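PDB 4PEV: membrane lipoprotein family protein from Aeropyrum pernix, which binds adenosine and probably serves as the membrane-anchored solute-binding component of an ABC transporter for nucleoside uptake. Local coordinates for residues K128-Y133 against D150-Y155; A139-A144 against D302-T307; A308-D311 against G315-R318. All coordinates share one frame; numbering follows the deposited sequence.

Overall arrangement
The three contacts illustrate how helices pack on both sides of a parallel sheet in one lobe of a solute-binding protein. Interaction 1 joins helix 123-132 to strand 152-157, and interaction 2 sets helix 301-313 against the neighbouring strand 137-141; their centres are about 14 Å apart. The two strands are tied by backbone atoms, with Tyr-155 O 2.8 Å from Asp-142 N, a probable hydrogen bond beside the adenosine pocket. Interaction 3 closes the far end of helix 301-313, its centre about 11 Å from that of interaction 2 and about 14 Å from that of interaction 1. It meets the sheet where Phe-317 CE2 lies 3.8 Å from Ala-153 CB. Interaction 2 carries Asp-142, which binds adenosine; interactions 1 and 3 lie away from the ligand.

Interaction 1 of 3, residues K128-Y133 against D150-Y155; sequences KVAPRY and DNVASY
Asn-151 supplies the polar half of this contact. Its amide nitrogen ND2 donates to Ala-130 O at 3.1 Å, with an N-H...O angle of 158°; the acceptor lies close to the amide plane, whereas the donor stands above the plane of the carbonyl. CG sits between the backbone N and the carbonyl carbon (chi1 67°), a rotation that swings the amide out to the carbonyl of Ala-130 on helix 123-132. Ala-130 O has a second donor, Tyr-133 N at 3.3 Å, which approaches from the opposite face of the carbonyl plane. ND2 is also hydrogen-bonded to Gln-136 O, in the connection leading to strand 137-141. This is a helix-to-sheet junction of an alpha/beta fold: helix 123-132 belongs to the beta-alpha-beta crossover between strands 114-118 and 137-141, and here its later part touches the start of the next strand, 152-157. Without the amide, as with an alanine here, Ala-130 O and Gln-136 O are likely to lose the donor they share, weakening the link between helix and strand. The apolar half is small and buried. The methyl of Ala-130 points at the strand and meets Val-152 CG2, the branch beside the backbone N, at 3.8 Å.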
# COMPACT_ATOMS: atom_id res chain seq x y z
N LYS C 128 -1.86 1.52 -25.35
CA LYS C 128 -2.01 2.23 -26.61
C LYS C 128 -0.72 2.90 -27.09
O LYS C 128 -0.40 2.84 -28.28
CB LYS C 128 -3.09 3.30 -26.45
CG LYS C 128 -4.45 2.73 -26.09
CD LYS C 128 -5.50 3.81 -25.90
CE LYS C 128 -6.89 3.30 -26.24
NZ LYS C 128 -7.88 3.80 -25.24
N VAL C 129 -0.00 3.54 -26.16
CA VAL C 129 1.14 4.39 -26.52
C VAL C 129 2.44 3.61 -26.78
O VAL C 129 3.18 3.93 -27.73
CB VAL C 129 1.39 5.45 -25.43
CG1 VAL C 129 2.71 6.18 -25.66
CG2 VAL C 129 0.25 6.45 -25.37
N ALA C 130 2.71 2.61 -25.94
CA ALA C 130 3.93 1.82 -26.00
C ALA C 130 4.25 1.27 -27.39
O ALA C 130 5.40 1.36 -27.81
CB ALA C 130 3.88 0.70 -25.00
N PRO C 131 3.26 0.68 -28.09
CA PRO C 131 3.62 0.16 -29.42
C PRO C 131 3.96 1.24 -30.47
O PRO C 131 4.79 0.97 -31.33
CB PRO C 131 2.39 -0.67 -29.83
CG PRO C 131 1.27 -0.09 -29.04
CD PRO C 131 1.88 0.30 -27.72
N ARG C 132 3.36 2.43 -30.40
CA ARG C 132 3.78 3.57 -31.24
C ARG C 132 5.24 4.06 -31.06
O ARG C 132 5.76 4.70 -31.95
CB ARG C 132 2.90 4.79 -30.99
CG ARG C 132 1.43 4.61 -31.28
CD ARG C 132 0.75 5.96 -31.22
NE ARG C 132 -0.48 5.90 -30.45
CZ ARG C 132 -1.10 6.95 -29.91
NH1 ARG C 132 -0.61 8.18 -30.04
NH2 ARG C 132 -2.22 6.77 -29.21
N TYR C 133 5.87 3.83 -29.91
CA TYR C 133 7.27 4.29 -29.69
C TYR C 133 8.13 3.14 -29.20
O TYR C 133 8.55 3.13 -28.05
CB TYR C 133 7.32 5.43 -28.67
CG TYR C 133 6.44 6.60 -29.03
CD1 TYR C 133 6.90 7.60 -29.85
CD2 TYR C 133 5.15 6.69 -28.54
CE1 TYR C 133 6.10 8.67 -30.18
CE2 TYR C 133 4.34 7.76 -28.86
CZ TYR C 133 4.83 8.75 -29.68
OH TYR C 133 4.05 9.81 -30.02
N ASP C 150 8.47 -5.47 -25.65
CA ASP C 150 9.89 -5.43 -25.26
C ASP C 150 10.25 -4.15 -24.53
O ASP C 150 11.14 -4.13 -23.70
CB ASP C 150 10.82 -5.57 -26.47
CG ASP C 150 10.42 -6.70 -27.36
OD1 ASP C 150 10.06 -7.77 -26.82
OD2 ASP C 150 10.46 -6.52 -28.59
N ASN C 151 9.54 -3.07 -24.85
CA ASN C 151 9.87 -1.77 -24.28
C ASN C 151 9.08 -1.44 -23.00
O ASN C 151 9.02 -0.27 -22.59
CB ASN C 151 9.69 -0.68 -25.35
CG ASN C 151 8.24 -0.49 -25.78
OD1 ASN C 151 7.44 -1.42 -25.74
ND2 ASN C 151 7.91 0.73 -26.19
N VAL C 152 8.49 -2.45 -22.37
CA VAL C 152 7.75 -2.22 -21.13
C VAL C 152 8.09 -3.23 -20.05
O VAL C 152 7.82 -4.43 -20.20
CB VAL C 152 6.23 -2.24 -21.36
CG1 VAL C 152 5.49 -2.07 -20.04
CG2 VAL C 152 5.83 -1.13 -22.32
N ALA C 153 8.68 -2.73 -18.97
CA ALA C 153 8.90 -3.51 -17.75
C ALA C 153 7.80 -3.19 -16.75
O ALA C 153 7.72 -2.06 -16.27
CB ALA C 153 10.25 -3.16 -17.15
N SER C 154 6.96 -4.18 -16.43
CA SER C 154 5.89 -4.05 -15.44
C SER C 154 6.36 -4.53 -14.06
O SER C 154 7.02 -5.57 -13.95
CB SER C 154 4.69 -4.88 -15.87
OG SER C 154 4.10 -4.40 -17.08
N TYR C 155 6.01 -3.77 -13.02
CA TYR C 155 6.27 -4.17 -11.63
C TYR C 155 4.93 -4.30 -10.89
O TYR C 155 4.26 -3.31 -10.61
CB TYR C 155 7.19 -3.17 -10.94
CG TYR C 155 8.62 -3.18 -11.47
CD1 TYR C 155 8.95 -2.52 -12.65
CD2 TYR C 155 9.64 -3.83 -10.79
CE1 TYR C 155 10.25 -2.52 -13.14
CE2 TYR C 155 10.94 -3.84 -11.26
CZ TYR C 155 11.25 -3.18 -12.44
OH TYR C 155 12.56 -3.19 -12.93

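Interaction 2 of 3, residues A139-A144 against D302-T307; sequences ALIDAA and DVAVYT. With ADN (adenosine), chain F.
Ile-141 meets Ala-304 and Val-305 where helix 301-313 packs on the parallel sheet of one lobe of the periplasmic-binding-protein fold. Strand 137-141 runs through the interior of that sheet. Ala-139 is hydrogen-bonded through its backbone to strand 114-118, and the backbone of Leu-140 pairs with strand 152-157 while its side chain turns to the other side of the sheet, against Gln-123 and Leu-126 of helix 123-132. Ile-141 carries the contact with residues 302-307, and it is purely apolar. CG1 is anti to the carbonyl carbon (chi1 -47°) and chi2 of -55° bends CD1 round to touch the methyl CB of Ala-304 at 4.1 Å, while CG1 lies 4.3 Å from Val-305 CG2. The CB of Ala-304 points toward the strand, and so small a side chain probably allows the close approach; the CA atoms of Ile-141 and Ala-304 are 7.1 Å apart. Val-116 of the adjoining strand completes the patch, touching both Ile-141 and Val-305. One residue further on the strand has ended, and Asp-142 turns to the ligand. Its OD2 accepts a hydrogen bond of 2.8 Å from the ribose hydroxyl O2' of adenosine, while OD1 forms a salt bridge with Lys-299. Lys-299 NZ is itself hydrogen-bonded to adenosine, so each charged group probably helps to fix the other. Across from the strand, a turn of the helix is reinforced by Thr-307, whose hydroxyl OG1 donates to Val-303 O at 2.9 Å.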
# COMPACT_ATOMS: atom_id res chain seq x y z
N ALA C 139 8.72 2.02 -17.53
CA ALA C 139 8.45 1.17 -16.37
C ALA C 139 7.07 1.49 -15.81
O ALA C 139 6.78 2.64 -15.50
CB ALA C 139 9.52 1.33 -15.30
N LEU C 140 6.21 0.49 -15.74
CA LEU C 140 4.88 0.64 -15.17
C LEU C 140 4.95 0.12 -13.76
O LEU C 140 5.39 -1.00 -13.54
CB LEU C 140 3.87 -0.17 -15.98
CG LEU C 140 2.39 -0.04 -15.61
CD1 LEU C 140 1.95 1.41 -15.39
CD2 LEU C 140 1.52 -0.69 -16.68
N ILE C 141 4.56 0.94 -12.79
CA ILE C 141 4.62 0.54 -11.37
C ILE C 141 3.21 0.27 -10.84
O ILE C 141 2.29 1.06 -11.09
CB ILE C 141 5.29 1.60 -10.48
CG1 ILE C 141 6.60 2.11 -11.09
CG2 ILE C 141 5.52 1.05 -9.08
CD1 ILE C 141 7.62 1.04 -11.43
N ASP C 142 3.07 -0.85 -10.11
CA ASP C 142 1.82 -1.28 -9.49
C ASP C 142 0.80 -1.80 -10.51
O ASP C 142 -0.38 -1.91 -10.21
CB ASP C 142 1.21 -0.14 -8.65
CG ASP C 142 0.37 -0.64 -7.47
OD1 ASP C 142 0.84 -1.54 -6.75
OD2 ASP C 142 -0.75 -0.10 -7.25
N ALA C 143 1.28 -2.13 -11.71
CA ALA C 143 0.40 -2.66 -12.76
C ALA C 143 1.20 -3.35 -13.83
O ALA C 143 2.41 -3.13 -13.95
CB ALA C 143 -0.45 -1.56 -13.38
N ALA C 144 0.52 -4.20 -14.57
CA ALA C 144 1.10 -4.87 -15.72
C ALA C 144 0.15 -4.80 -16.90
O ALA C 144 -1.08 -4.87 -16.76
CB ALA C 144 1.42 -6.31 -15.39
N ASP C 302 9.67 2.19 -3.97
CA ASP C 302 10.97 2.85 -4.12
C ASP C 302 11.99 1.92 -4.74
O ASP C 302 12.80 2.36 -5.55
CB ASP C 302 11.46 3.38 -2.78
CG ASP C 302 11.54 2.31 -1.69
OD1 ASP C 302 10.60 1.48 -1.56
OD2 ASP C 302 12.55 2.33 -0.96
N VAL C 303 11.93 0.64 -4.38
CA VAL C 303 12.86 -0.33 -4.93
C VAL C 303 12.49 -0.62 -6.37
O VAL C 303 13.37 -0.73 -7.22
CB VAL C 303 12.91 -1.62 -4.08
CG1 VAL C 303 13.76 -2.68 -4.74
CG2 VAL C 303 13.45 -1.30 -2.69
N ALA C 304 11.20 -0.74 -6.68
CA ALA C 304 10.78 -0.88 -8.08
C ALA C 304 11.40 0.22 -8.92
O ALA C 304 12.19 -0.06 -9.82
CB ALA C 304 9.26 -0.82 -8.21
N VAL C 305 11.07 1.47 -8.59
CA VAL C 305 11.52 2.65 -9.34
C VAL C 305 13.03 2.67 -9.44
O VAL C 305 13.57 2.92 -10.52
CB VAL C 305 11.07 3.97 -8.68
CG1 VAL C 305 11.77 5.18 -9.30
CG2 VAL C 305 9.57 4.14 -8.79
N TYR C 306 13.70 2.43 -8.32
CA TYR C 306 15.17 2.44 -8.28
C TYR C 306 15.80 1.31 -9.13
O TYR C 306 16.80 1.53 -9.81
CB TYR C 306 15.67 2.34 -6.82
CG TYR C 306 17.17 2.35 -6.74
CD1 TYR C 306 17.87 3.54 -6.74
CD2 TYR C 306 17.90 1.16 -6.72
CE1 TYR C 306 19.25 3.56 -6.70
CE2 TYR C 306 19.28 1.18 -6.69
CZ TYR C 306 19.94 2.38 -6.68
OH TYR C 306 21.31 2.44 -6.64
N THR C 307 15.22 0.11 -9.06
CA THR C 307 15.68 -1.01 -9.86
C THR C 307 15.48 -0.73 -11.35
O THR C 307 16.39 -0.90 -12.14
CB THR C 307 14.94 -2.30 -9.44
OG1 THR C 307 15.37 -2.66 -8.12
CG2 THR C 307 15.22 -3.45 -10.39
O5' ADN F . -2.46 3.64 -0.47
C5' ADN F . -2.93 2.30 -0.71
C4' ADN F . -2.75 1.79 -2.14
O4' ADN F . -3.55 2.52 -3.08
C3' ADN F . -1.35 1.84 -2.74
O3' ADN F . -0.53 0.76 -2.29
C2' ADN F . -1.63 1.81 -4.23
O2' ADN F . -1.85 0.49 -4.75
C1' ADN F . -2.91 2.61 -4.34
N9 ADN F . -2.63 4.03 -4.62
C8 ADN F . -2.26 4.99 -3.73
N7 ADN F . -2.10 6.19 -4.34
C5 ADN F . -2.39 6.00 -5.65
C6 ADN F . -2.42 6.82 -6.87
N6 ADN F . -2.11 8.13 -6.81
N1 ADN F . -2.76 6.23 -8.04
C2 ADN F . -3.07 4.91 -8.13
N3 ADN F . -3.05 4.11 -7.06
C4 ADN F . -2.72 4.58 -5.82

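Interaction 3 of 3, residues A308-D311 against G315-R318; sequences AIKD and GRFR
Asp-311 is engaged by both its backbone and its side chain as the chain leaves helix 301-313, which ends in a Schellman motif. The defining long bond runs from Arg-316 N to Asp-311 O, 2.9 Å with an N-H...O angle of 144°, and a second, shorter loop closes from Gly-315 N to Val-312 O. Gly-315 is the C-prime residue; its positive phi, a conformation that favours glycine, reverses the chain and brings Arg-316 N back over the helix end. Two backbone carbonyls of the last turn are thereby satisfied. The carboxylate of Asp-311, a buried residue, is probably compensated by the two arginines. OD1 lies over one face of the Arg-316 guanidinium, 2.9 Å from NH2, with the two planes turned 69° apart; no N-H points at the oxygen, and the salt bridge is electrostatic alone. A bend at chi3 (-101°) folds the arginine back over the acid. Arg-316 NH1 has its own acidic mate, Glu-314, which together with Asp-311 is likely to temper the nearness of Lys-310, whose NZ is 5.1 Å from NH1. Lys-310 CG stands at the edge of the same guanidinium. Phe-317 turns inward from the loop, touching Leu-114, Lys-137 and Ala-153 of the sheet. The other carboxylate oxygen completes a small salt-bridge network through a long, weaker pairing, Asp-311 OD2 to Arg-318 NH1, at 3.8 Å.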
# COMPACT_ATOMS: atom_id res chain seq x y z
N ALA C 308 14.30 -0.28 -11.73
CA ALA C 308 14.03 0.05 -13.14
C ALA C 308 14.97 1.12 -13.71
O ALA C 308 15.32 1.09 -14.90
CB ALA C 308 12.58 0.48 -13.32
N ILE C 309 15.36 2.09 -12.88
CA ILE C 309 16.28 3.14 -13.30
C ILE C 309 17.71 2.63 -13.38
O ILE C 309 18.46 3.01 -14.28
CB ILE C 309 16.22 4.33 -12.34
CG1 ILE C 309 14.86 5.00 -12.45
CG2 ILE C 309 17.31 5.34 -12.67
CD1 ILE C 309 14.57 5.97 -11.34
N LYS C 310 18.09 1.79 -12.42
CA LYS C 310 19.44 1.20 -12.41
C LYS C 310 19.63 0.32 -13.64
O LYS C 310 20.57 0.50 -14.41
CB LYS C 310 19.68 0.39 -11.15
CG LYS C 310 21.14 0.19 -10.84
CD LYS C 310 21.33 -0.75 -9.67
CE LYS C 310 22.77 -0.69 -9.16
NZ LYS C 310 23.11 -1.94 -8.45
N ASP C 311 18.70 -0.62 -13.85
CA ASP C 311 18.70 -1.45 -15.06
C ASP C 311 19.02 -0.61 -16.30
O ASP C 311 19.92 -0.95 -17.06
CB ASP C 311 17.36 -2.19 -15.24
CG ASP C 311 17.23 -3.45 -14.35
OD1 ASP C 311 18.04 -3.66 -13.42
OD2 ASP C 311 16.29 -4.24 -14.58
N GLY C 315 22.48 -0.56 -18.91
CA GLY C 315 22.03 -1.23 -20.14
C GLY C 315 21.49 -2.65 -20.02
O GLY C 315 21.56 -3.40 -20.98
N ARG C 316 20.97 -3.02 -18.85
CA ARG C 316 20.34 -4.35 -18.67
C ARG C 316 18.83 -4.24 -18.43
O ARG C 316 18.25 -5.01 -17.65
CB ARG C 316 21.04 -5.18 -17.57
CG ARG C 316 21.63 -4.42 -16.39
CD ARG C 316 22.22 -5.37 -15.34
NE ARG C 316 21.31 -5.56 -14.20
CZ ARG C 316 21.17 -4.70 -13.18
NH1 ARG C 316 21.88 -3.57 -13.11
NH2 ARG C 316 20.31 -4.98 -12.21
N PHE C 317 18.20 -3.29 -19.12
CA PHE C 317 16.74 -3.20 -19.15
C PHE C 317 16.20 -4.30 -20.02
O PHE C 317 16.81 -4.64 -21.02
CB PHE C 317 16.32 -1.86 -19.74
CG PHE C 317 14.83 -1.69 -19.87
CD1 PHE C 317 14.17 -2.09 -21.03
CD2 PHE C 317 14.09 -1.12 -18.85
CE1 PHE C 317 12.79 -1.93 -21.15
CE2 PHE C 317 12.72 -0.94 -18.97
CZ PHE C 317 12.07 -1.35 -20.12
N ARG C 318 15.04 -4.84 -19.66
CA ARG C 318 14.35 -5.79 -20.53
C ARG C 318 12.86 -5.86 -20.18
O ARG C 318 12.49 -5.82 -19.01
CB ARG C 318 15.02 -7.17 -20.48
CG ARG C 318 15.04 -7.82 -19.10
CD ARG C 318 16.20 -8.79 -18.93
NE ARG C 318 16.39 -9.20 -17.53
CZ ARG C 318 16.91 -8.44 -16.54
NH1 ARG C 318 17.32 -7.19 -16.77
NH2 ARG C 318 17.02 -8.94 -15.31